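Local structure of Myo-inositol-1-phosphate synthase-related protein (Thermotoga maritima MSB8, 3CIN) at residues N141-N153 with A259-T272. The protein belongs to the myo-inositol-1-phosphate synthase family and binds nicotinamide-adenine-dinucleotide in a Rossmann-type domain. Residues are numbered along the deposited sequence; the frame is centred on the assembly and turned at random.
Sequences NTCTTEAFVPFGN and ALTDDGKNKSKEFT. With NAD (nicotinamide-adenine-dinucleotide), chain F.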
ATOM      1  N   ASN A 141      -7.034 -28.103 -19.417  1.00 28.72           N
ATOM      2  CA  ASN A 141      -6.314 -28.687 -18.341  1.00 29.56           C
ATOM      3  C   ASN A 141      -6.304 -27.701 -17.177  1.00 32.54           C
ATOM      4  O   ASN A 141      -5.610 -26.662 -17.229  1.00 33.83           O
ATOM      5  CB  ASN A 141      -4.886 -29.050 -18.729  1.00 31.59           C
ATOM      6  CG  ASN A 141      -4.117 -29.545 -17.566  1.00 35.84           C
ATOM      7  OD1 ASN A 141      -4.729 -30.111 -16.640  1.00 34.50           O
ATOM      8  ND2 ASN A 141      -2.790 -29.330 -17.556  1.00 31.47           N
ATOM      9  N   THR A 142      -7.096 -28.015 -16.143  1.00 31.11           N
ATOM     10  CA  THR A 142      -7.125 -27.267 -14.875  1.00 31.54           C
ATOM     11  C   THR A 142      -6.768 -28.158 -13.630  1.00 32.70           C
ATOM     12  O   THR A 142      -7.354 -27.978 -12.512  1.00 31.00           O
ATOM     13  CB  THR A 142      -8.480 -26.517 -14.693  1.00 39.51           C
ATOM     14  OG1 THR A 142      -9.557 -27.424 -14.933  1.00 37.34           O
ATOM     15  CG2 THR A 142      -8.633 -25.349 -15.720  1.00 34.71           C
ATOM     16  N   CYS A 143      -5.868 -29.136 -13.839  1.00 30.98           N
ATOM     17  CA  CYS A 143      -5.416 -30.053 -12.799  1.00 29.59           C
ATOM     18  C   CYS A 143      -4.470 -29.375 -11.795  1.00 30.82           C
ATOM     19  O   CYS A 143      -3.888 -28.354 -12.096  1.00 31.14           O
ATOM     20  CB  CYS A 143      -4.700 -31.282 -13.384  1.00 33.20           C
ATOM     21  SG  CYS A 143      -5.810 -32.339 -14.304  1.00 33.80           S
ATOM     22  N   THR A 144      -4.341 -29.980 -10.608  1.00 28.30           N
ATOM     23  CA  THR A 144      -3.436 -29.592  -9.537  1.00 29.65           C
ATOM     24  C   THR A 144      -2.026 -29.352 -10.077  1.00 29.66           C
ATOM     25  O   THR A 144      -1.533 -30.071 -10.921  1.00 31.07           O
ATOM     26  CB  THR A 144      -3.399 -30.712  -8.469  1.00 30.84           C
ATOM     27  OG1 THR A 144      -4.708 -30.867  -7.880  1.00 30.49           O
ATOM     28  CG2 THR A 144      -2.367 -30.480  -7.361  1.00 27.76           C
ATOM     29  N   THR A 145      -1.391 -28.283  -9.604  1.00 29.62           N
ATOM     30  CA  THR A 145       0.014 -28.009  -9.942  1.00 29.84           C
ATOM     31  C   THR A 145       0.940 -29.193  -9.650  1.00 30.67           C
ATOM     32  O   THR A 145       0.794 -29.868  -8.641  1.00 29.23           O
ATOM     33  CB  THR A 145       0.501 -26.770  -9.116  1.00 33.89           C
ATOM     34  OG1 THR A 145      -0.429 -25.685  -9.237  1.00 38.25           O
ATOM     35  CG2 THR A 145       1.829 -26.288  -9.554  1.00 32.73           C
ATOM     36  N   GLU A 146       1.965 -29.384 -10.515  1.00 31.56           N
ATOM     37  CA  GLU A 146       2.775 -30.602 -10.620  1.00 29.73           C
ATOM     38  C   GLU A 146       4.257 -30.315 -10.554  1.00 30.99           C
ATOM     39  O   GLU A 146       4.711 -29.274 -11.042  1.00 30.53           O
ATOM     40  CB  GLU A 146       2.589 -31.319 -11.948  1.00 33.53           C
ATOM     41  CG  GLU A 146       1.146 -31.637 -12.277  1.00 30.87           C
ATOM     42  CD  GLU A 146       0.921 -32.003 -13.713  1.00 32.67           C
ATOM     43  OE1 GLU A 146       1.769 -31.687 -14.565  1.00 34.98           O
ATOM     44  OE2 GLU A 146      -0.146 -32.576 -13.980  1.00 31.63           O
ATOM     45  N   ALA A 147       4.987 -31.200  -9.877  1.00 30.30           N
ATOM     46  CA  ALA A 147       6.460 -31.163  -9.924  1.00 31.03           C
ATOM     47  C   ALA A 147       6.871 -31.891 -11.226  1.00 33.22           C
ATOM     48  O   ALA A 147       6.945 -33.112 -11.250  1.00 37.28           O
ATOM     49  CB  ALA A 147       7.039 -31.865  -8.723  1.00 31.99           C
ATOM     50  N   PHE A 148       7.120 -31.147 -12.302  1.00 31.84           N
ATOM     51  CA  PHE A 148       7.345 -31.730 -13.634  1.00 29.53           C
ATOM     52  C   PHE A 148       8.784 -31.483 -14.038  1.00 28.94           C
ATOM     53  O   PHE A 148       9.466 -30.587 -13.486  1.00 28.86           O
ATOM     54  CB  PHE A 148       6.417 -31.114 -14.671  1.00 27.89           C
ATOM     55  CG  PHE A 148       6.721 -29.661 -14.971  1.00 29.52           C
ATOM     56  CD1 PHE A 148       6.300 -28.671 -14.126  1.00 30.62           C
ATOM     57  CD2 PHE A 148       7.505 -29.296 -16.072  1.00 32.29           C
ATOM     58  CE1 PHE A 148       6.644 -27.345 -14.349  1.00 31.80           C
ATOM     59  CE2 PHE A 148       7.832 -27.983 -16.298  1.00 30.98           C
ATOM     60  CZ  PHE A 148       7.406 -27.018 -15.470  1.00 31.50           C
ATOM     61  N   VAL A 149       9.220 -32.265 -15.009  1.00 30.56           N
ATOM     62  CA  VAL A 149      10.469 -32.027 -15.717  1.00 29.52           C
ATOM     63  C   VAL A 149      10.171 -32.237 -17.207  1.00 30.82           C
ATOM     64  O   VAL A 149       9.690 -33.293 -17.584  1.00 27.96           O
ATOM     65  CB  VAL A 149      11.542 -33.040 -15.292  1.00 31.28           C
ATOM     66  CG1 VAL A 149      12.789 -32.953 -16.220  1.00 29.47           C
ATOM     67  CG2 VAL A 149      11.891 -32.861 -13.799  1.00 32.31           C
ATOM     68  N   PRO A 150      10.412 -31.230 -18.036  1.00 26.47           N
ATOM     69  CA  PRO A 150      10.134 -31.414 -19.456  1.00 28.95           C
ATOM     70  C   PRO A 150      11.077 -32.420 -20.134  1.00 26.68           C
ATOM     71  O   PRO A 150      12.155 -32.801 -19.613  1.00 27.08           O
ATOM     72  CB  PRO A 150      10.352 -30.001 -20.054  1.00 29.38           C
ATOM     73  CG  PRO A 150      11.389 -29.431 -19.217  1.00 34.24           C
ATOM     74  CD  PRO A 150      11.056 -29.939 -17.768  1.00 28.47           C
ATOM     75  N   PHE A 151      10.643 -32.842 -21.325  1.00 29.98           N
ATOM     76  CA  PHE A 151      11.371 -33.809 -22.148  1.00 26.33           C
ATOM     77  C   PHE A 151      12.331 -33.174 -23.147  1.00 28.85           C
ATOM     78  O   PHE A 151      13.458 -33.609 -23.286  1.00 32.53           O
ATOM     79  CB  PHE A 151      10.420 -34.768 -22.860  1.00 28.81           C
ATOM     80  CG  PHE A 151       9.720 -35.683 -21.923  1.00 27.02           C
ATOM     81  CD1 PHE A 151      10.335 -36.813 -21.468  1.00 28.89           C
ATOM     82  CD2 PHE A 151       8.518 -35.332 -21.377  1.00 32.28           C
ATOM     83  CE1 PHE A 151       9.712 -37.633 -20.561  1.00 27.35           C
ATOM     84  CE2 PHE A 151       7.891 -36.179 -20.500  1.00 28.67           C
ATOM     85  CZ  PHE A 151       8.497 -37.308 -20.078  1.00 29.43           C
ATOM     86  N   GLY A 152      11.872 -32.191 -23.896  1.00 29.83           N
ATOM     87  CA  GLY A 152      12.705 -31.576 -24.907  1.00 29.63           C
ATOM     88  C   GLY A 152      12.753 -32.355 -26.212  1.00 33.18           C
ATOM     89  O   GLY A 152      12.606 -31.767 -27.285  1.00 35.65           O
ATOM     90  N   ASN A 153      12.991 -33.669 -26.120  1.00 29.98           N
ATOM     91  CA  ASN A 153      13.000 -34.560 -27.259  1.00 28.11           C
ATOM     92  C   ASN A 153      11.785 -35.449 -27.171  1.00 29.48           C
ATOM     93  O   ASN A 153      11.572 -36.102 -26.164  1.00 29.85           O
ATOM     94  CB  ASN A 153      14.238 -35.452 -27.253  1.00 26.78           C
ATOM     95  CG  ASN A 153      15.473 -34.685 -27.605  1.00 32.29           C
ATOM     96  OD1 ASN A 153      15.427 -33.854 -28.516  1.00 32.51           O
ATOM     97  ND2 ASN A 153      16.560 -34.874 -26.839  1.00 32.70           N
ATOM     98  N   ALA A 259       0.166 -28.180  -2.877  1.00 34.59           N
ATOM     99  CA  ALA A 259       0.302 -29.381  -3.705  1.00 34.10           C
ATOM    100  C   ALA A 259       1.719 -29.945  -3.775  1.00 31.27           C
ATOM    101  O   ALA A 259       1.876 -31.160  -3.800  1.00 33.23           O
ATOM    102  CB  ALA A 259      -0.278 -29.140  -5.124  1.00 33.41           C
ATOM    103  N   LEU A 260       2.738 -29.089  -3.717  1.00 34.82           N
ATOM    104  CA  LEU A 260       4.094 -29.509  -3.988  1.00 31.86           C
ATOM    105  C   LEU A 260       4.867 -29.534  -2.646  1.00 39.42           C
ATOM    106  O   LEU A 260       4.716 -28.633  -1.808  1.00 39.43           O
ATOM    107  CB  LEU A 260       4.815 -28.533  -4.970  1.00 30.52           C
ATOM    108  CG  LEU A 260       4.327 -28.419  -6.420  1.00 42.47           C
ATOM    109  CD1 LEU A 260       5.435 -27.872  -7.386  1.00 36.82           C
ATOM    110  CD2 LEU A 260       3.814 -29.693  -6.886  1.00 44.34           C
ATOM    111  N   THR A 261       5.672 -30.565  -2.455  1.00 39.84           N
ATOM    112  CA  THR A 261       6.600 -30.590  -1.338  1.00 45.41           C
ATOM    113  C   THR A 261       7.725 -29.591  -1.601  1.00 47.37           C
ATOM    114  O   THR A 261       7.856 -29.090  -2.705  1.00 46.65           O
ATOM    115  CB  THR A 261       7.194 -31.965  -1.167  1.00 46.45           C
ATOM    116  OG1 THR A 261       7.736 -32.386  -2.425  1.00 45.48           O
ATOM    117  CG2 THR A 261       6.117 -32.971  -0.719  1.00 45.22           C
ATOM    118  N   ASP A 262       8.531 -29.287  -0.590  1.00 48.60           N
ATOM    119  CA  ASP A 262       9.744 -28.503  -0.828  1.00 50.27           C
ATOM    120  C   ASP A 262      10.645 -29.191  -1.879  1.00 49.10           C
ATOM    121  O   ASP A 262      11.184 -28.531  -2.769  1.00 47.37           O
ATOM    122  CB  ASP A 262      10.505 -28.238   0.494  1.00 50.92           C
ATOM    123  CG  ASP A 262      10.007 -26.967   1.215  1.00 58.20           C
ATOM    124  OD1 ASP A 262       8.938 -26.415   0.833  1.00 65.13           O
ATOM    125  OD2 ASP A 262      10.693 -26.502   2.155  1.00 72.79           O
ATOM    126  N   ASP A 263      10.750 -30.513  -1.801  1.00 45.84           N
ATOM    127  CA  ASP A 263      11.501 -31.289  -2.787  1.00 48.35           C
ATOM    128  C   ASP A 263      10.947 -31.151  -4.223  1.00 48.93           C
ATOM    129  O   ASP A 263      11.704 -30.908  -5.172  1.00 50.27           O
ATOM    130  CB  ASP A 263      11.533 -32.773  -2.381  1.00 47.94           C
ATOM    131  CG  ASP A 263      12.644 -33.104  -1.345  1.00 57.02           C
ATOM    132  OD1 ASP A 263      13.248 -32.182  -0.733  1.00 57.25           O
ATOM    133  OD2 ASP A 263      12.910 -34.310  -1.146  1.00 58.79           O
ATOM    134  N   GLY A 264       9.634 -31.308  -4.385  1.00 48.22           N
ATOM    135  CA  GLY A 264       9.002 -31.152  -5.716  1.00 47.69           C
ATOM    136  C   GLY A 264       9.228 -29.757  -6.287  1.00 47.13           C
ATOM    137  O   GLY A 264       9.517 -29.585  -7.486  1.00 47.79           O
ATOM    138  N   LYS A 265       9.107 -28.757  -5.421  1.00 46.42           N
ATOM    139  CA  LYS A 265       9.425 -27.379  -5.785  1.00 50.72           C
ATOM    140  C   LYS A 265      10.862 -27.240  -6.235  1.00 50.22           C
ATOM    141  O   LYS A 265      11.122 -26.546  -7.217  1.00 52.51           O
ATOM    142  CB  LYS A 265       9.134 -26.420  -4.626  1.00 50.59           C
ATOM    143  CG  LYS A 265       7.666 -26.027  -4.509  1.00 54.09           C
ATOM    144  CD  LYS A 265       7.432 -25.107  -3.300  1.00 54.72           C
ATOM    145  CE  LYS A 265       5.967 -24.636  -3.214  1.00 64.60           C
ATOM    146  NZ  LYS A 265       5.554 -24.380  -1.789  1.00 62.59           N
ATOM    147  N   ASN A 266      11.786 -27.873  -5.510  1.00 52.66           N
ATOM    148  CA  ASN A 266      13.222 -27.839  -5.864  1.00 53.47           C
ATOM    149  C   ASN A 266      13.476 -28.481  -7.227  1.00 52.13           C
ATOM    150  O   ASN A 266      14.291 -28.006  -8.005  1.00 51.92           O
ATOM    151  CB  ASN A 266      14.082 -28.551  -4.811  1.00 52.59           C
ATOM    152  CG  ASN A 266      14.153 -27.797  -3.483  1.00 57.30           C
ATOM    153  OD1 ASN A 266      13.956 -26.580  -3.423  1.00 61.40           O
ATOM    154  ND2 ASN A 266      14.429 -28.532  -2.408  1.00 60.72           N
ATOM    155  N   LYS A 267      12.752 -29.556  -7.503  1.00 50.59           N
ATOM    156  CA  LYS A 267      12.933 -30.333  -8.727  1.00 51.07           C
ATOM    157  C   LYS A 267      12.511 -29.550  -9.999  1.00 49.01           C
ATOM    158  O   LYS A 267      13.147 -29.665 -11.055  1.00 48.07           O
ATOM    159  CB  LYS A 267      12.139 -31.640  -8.607  1.00 51.49           C
ATOM    160  CG  LYS A 267      12.270 -32.616  -9.788  1.00 52.91           C
ATOM    161  CD  LYS A 267      11.037 -33.519  -9.926  1.00 52.05           C
ATOM    162  CE  LYS A 267      11.223 -34.873  -9.298  1.00 58.71           C
ATOM    163  NZ  LYS A 267       9.921 -35.601  -9.277  1.00 58.57           N
ATOM    164  N   SER A 268      11.439 -28.766  -9.884  1.00 46.21           N
ATOM    165  CA  SER A 268      10.863 -28.045 -11.009  1.00 43.54           C
ATOM    166  C   SER A 268      11.283 -26.585 -11.108  1.00 43.14           C
ATOM    167  O   SER A 268      10.990 -25.958 -12.123  1.00 41.94           O
ATOM    168  CB  SER A 268       9.343 -28.093 -10.917  1.00 45.44           C
ATOM    169  OG  SER A 268       8.903 -29.421 -11.111  1.00 43.00           O
ATOM    170  N   LYS A 269      11.930 -26.067 -10.044  1.00 43.01           N
ATOM    171  CA  LYS A 269      12.335 -24.656  -9.921  1.00 43.36           C
ATOM    172  C   LYS A 269      13.067 -24.135 -11.182  1.00 41.04           C
ATOM    173  O   LYS A 269      12.766 -23.040 -11.683  1.00 44.64           O
ATOM    174  CB  LYS A 269      13.245 -24.480  -8.676  1.00 44.92           C
ATOM    175  CG  LYS A 269      13.887 -23.106  -8.564  1.00 45.80           C
ATOM    176  N   GLU A 270      13.969 -24.952 -11.716  1.00 41.91           N
ATOM    177  CA  GLU A 270      14.709 -24.610 -12.958  1.00 40.77           C
ATOM    178  C   GLU A 270      13.735 -24.164 -14.069  1.00 37.41           C
ATOM    179  O   GLU A 270      14.029 -23.272 -14.884  1.00 37.39           O
ATOM    180  CB  GLU A 270      15.510 -25.837 -13.420  1.00 39.41           C
ATOM    181  CG  GLU A 270      16.557 -25.592 -14.512  1.00 45.45           C
ATOM    182  CD  GLU A 270      17.492 -26.815 -14.744  1.00 41.19           C
ATOM    183  OE1 GLU A 270      17.076 -27.954 -14.437  1.00 54.09           O
ATOM    184  OE2 GLU A 270      18.637 -26.631 -15.230  1.00 57.66           O
ATOM    185  N   PHE A 271      12.547 -24.769 -14.082  1.00 32.72           N
ATOM    186  CA  PHE A 271      11.562 -24.512 -15.096  1.00 32.77           C
ATOM    187  C   PHE A 271      10.423 -23.589 -14.657  1.00 37.43           C
ATOM    188  O   PHE A 271       9.878 -22.880 -15.469  1.00 41.38           O
ATOM    189  CB  PHE A 271      11.012 -25.852 -15.607  1.00 34.65           C
ATOM    190  CG  PHE A 271      12.089 -26.877 -15.822  1.00 38.60           C
ATOM    191  CD1 PHE A 271      12.944 -26.800 -16.924  1.00 33.40           C
ATOM    192  CD2 PHE A 271      12.268 -27.911 -14.913  1.00 35.52           C
ATOM    193  CE1 PHE A 271      13.953 -27.699 -17.098  1.00 34.14           C
ATOM    194  CE2 PHE A 271      13.287 -28.816 -15.089  1.00 36.85           C
ATOM    195  CZ  PHE A 271      14.136 -28.698 -16.181  1.00 31.36           C
ATOM    196  N   THR A 272      10.133 -23.522 -13.365  1.00 39.31           N
ATOM    197  CA  THR A 272       9.030 -22.695 -12.915  1.00 38.58           C
ATOM    198  C   THR A 272       9.452 -21.273 -12.586  1.00 40.36           C
ATOM    199  O   THR A 272       8.596 -20.435 -12.409  1.00 47.39           O
ATOM    200  CB  THR A 272       8.357 -23.290 -11.700  1.00 34.95           C
ATOM    201  OG1 THR A 272       9.315 -23.502 -10.656  1.00 42.24           O
ATOM    202  CG2 THR A 272       7.711 -24.624 -12.113  1.00 42.38           C
TER
HETATM  203  PA  NAD F 400      -8.021 -26.895  -7.405  1.00 30.21           P
HETATM  204  O1A NAD F 400      -9.227 -26.217  -6.811  1.00 30.14           O
HETATM  205  O2A NAD F 400      -7.289 -27.719  -6.391  1.00 32.40           O
HETATM  206  O5B NAD F 400      -8.583 -27.875  -8.494  1.00 29.79           O
HETATM  207  C5B NAD F 400      -7.748 -28.872  -9.078  1.00 33.91           C
HETATM  208  C4B NAD F 400      -8.637 -30.051  -9.432  1.00 31.32           C
HETATM  209  O4B NAD F 400      -7.893 -30.965 -10.222  1.00 31.01           O
HETATM  210  C3B NAD F 400      -9.175 -30.832  -8.240  1.00 31.00           C
HETATM  211  O3B NAD F 400     -10.549 -31.141  -8.406  1.00 28.33           O
HETATM  212  C2B NAD F 400      -8.342 -32.107  -8.243  1.00 33.16           C
HETATM  213  O2B NAD F 400      -8.958 -33.154  -7.544  1.00 29.18           O
HETATM  214  C1B NAD F 400      -8.155 -32.303  -9.731  1.00 30.92           C
HETATM  215  N9A NAD F 400      -7.022 -33.149 -10.117  1.00 26.88           N
HETATM  216  C8A NAD F 400      -5.775 -33.132  -9.500  1.00 28.52           C
HETATM  217  N7A NAD F 400      -4.960 -33.957 -10.243  1.00 29.18           N
HETATM  218  C5A NAD F 400      -5.707 -34.475 -11.273  1.00 28.23           C
HETATM  219  C6A NAD F 400      -5.423 -35.424 -12.259  1.00 30.78           C
HETATM  220  N6A NAD F 400      -4.179 -35.977 -12.418  1.00 31.10           N
HETATM  221  N1A NAD F 400      -6.415 -35.691 -13.181  1.00 26.93           N
HETATM  222  C2A NAD F 400      -7.659 -35.096 -13.067  1.00 28.62           C
HETATM  223  N3A NAD F 400      -7.981 -34.220 -12.052  1.00 26.17           N
HETATM  224  C4A NAD F 400      -6.993 -33.939 -11.177  1.00 26.24           C
HETATM  225  O3  NAD F 400      -7.072 -25.851  -8.103  1.00 28.15           O
HETATM  226  PN  NAD F 400      -7.532 -24.590  -8.932  1.00 29.79           P
HETATM  227  O1N NAD F 400      -7.398 -23.391  -8.054  1.00 31.96           O
HETATM  228  O2N NAD F 400      -8.770 -24.891  -9.708  1.00 29.80           O
HETATM  229  O5D NAD F 400      -6.322 -24.456  -9.959  1.00 31.31           O
HETATM  230  C5D NAD F 400      -6.206 -25.352 -11.040  1.00 32.51           C
HETATM  231  C4D NAD F 400      -4.858 -25.209 -11.738  1.00 31.50           C
HETATM  232  O4D NAD F 400      -4.818 -23.959 -12.370  1.00 31.31           O
HETATM  233  C3D NAD F 400      -3.631 -25.312 -10.847  1.00 30.99           C
HETATM  234  O3D NAD F 400      -2.568 -26.003 -11.553  1.00 34.51           O
HETATM  235  C2D NAD F 400      -3.231 -23.851 -10.709  1.00 33.56           C
HETATM  236  O2D NAD F 400      -1.827 -23.698 -10.481  1.00 38.87           O
HETATM  237  C1D NAD F 400      -3.587 -23.347 -12.090  1.00 33.24           C
HETATM  238  N1N NAD F 400      -3.738 -21.895 -12.144  1.00 36.64           N
HETATM  239  C2N NAD F 400      -4.664 -21.295 -11.391  1.00 35.64           C
HETATM  240  C3N NAD F 400      -4.750 -19.885 -11.546  1.00 42.39           C
HETATM  241  C7N NAD F 400      -5.904 -19.223 -10.944  1.00 41.61           C
HETATM  242  O7N NAD F 400      -6.726 -20.014 -10.192  1.00 48.49           O
HETATM  243  N7N NAD F 400      -6.111 -17.912 -11.150  1.00 57.75           N
HETATM  244  C4N NAD F 400      -3.926 -19.175 -12.395  1.00 43.86           C
HETATM  245  C5N NAD F 400      -2.981 -19.820 -13.139  1.00 51.05           C
HETATM  246  C6N NAD F 400      -2.919 -21.215 -13.007  1.00 38.95           C
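Ala147 and Gly264 bring the backbones closest, their CA atoms 4.9 Å apart, where the extended loop 141-153 runs along the kinked helix 262-272. Ala147 CB rests against this helical turn, 3.6 Å from Gly264 O, and Leu260 CD2 packs on the loop backbone at Thr145 and Ala147. Ser268 OG donates to Phe148 O over 2.7 Å, in the carbonyl plane and on a lone pair, with a C=O...OG angle of 126°. Phe148 CG lies between its backbone N and carbonyl carbon (chi1 68°), and although its CB heads away from the helix, ring atoms CZ and CE1 reach Phe271 CB and Thr272 CG2 respectively. Phe271 is sandwiched: Pro150 CD sits 3.5 Å from the ring centroid, 2° off the normal, a CH-pi contact, while Glu270 CB covers the opposite face. Toward NAD, Thr144 CG2 presses tightly on Ala259 CB. Thr145 OG1 accepts from NAD O2D at 2.7 Å and also bonds to Asp256, and Cys143 O accepts from NAD O3D. The loop leaving strand 138-141 of the parallel sheet thus binds the nicotinamide-side ribose, as in Rossmann-type dinucleotide sites, while packing against helix 262-272.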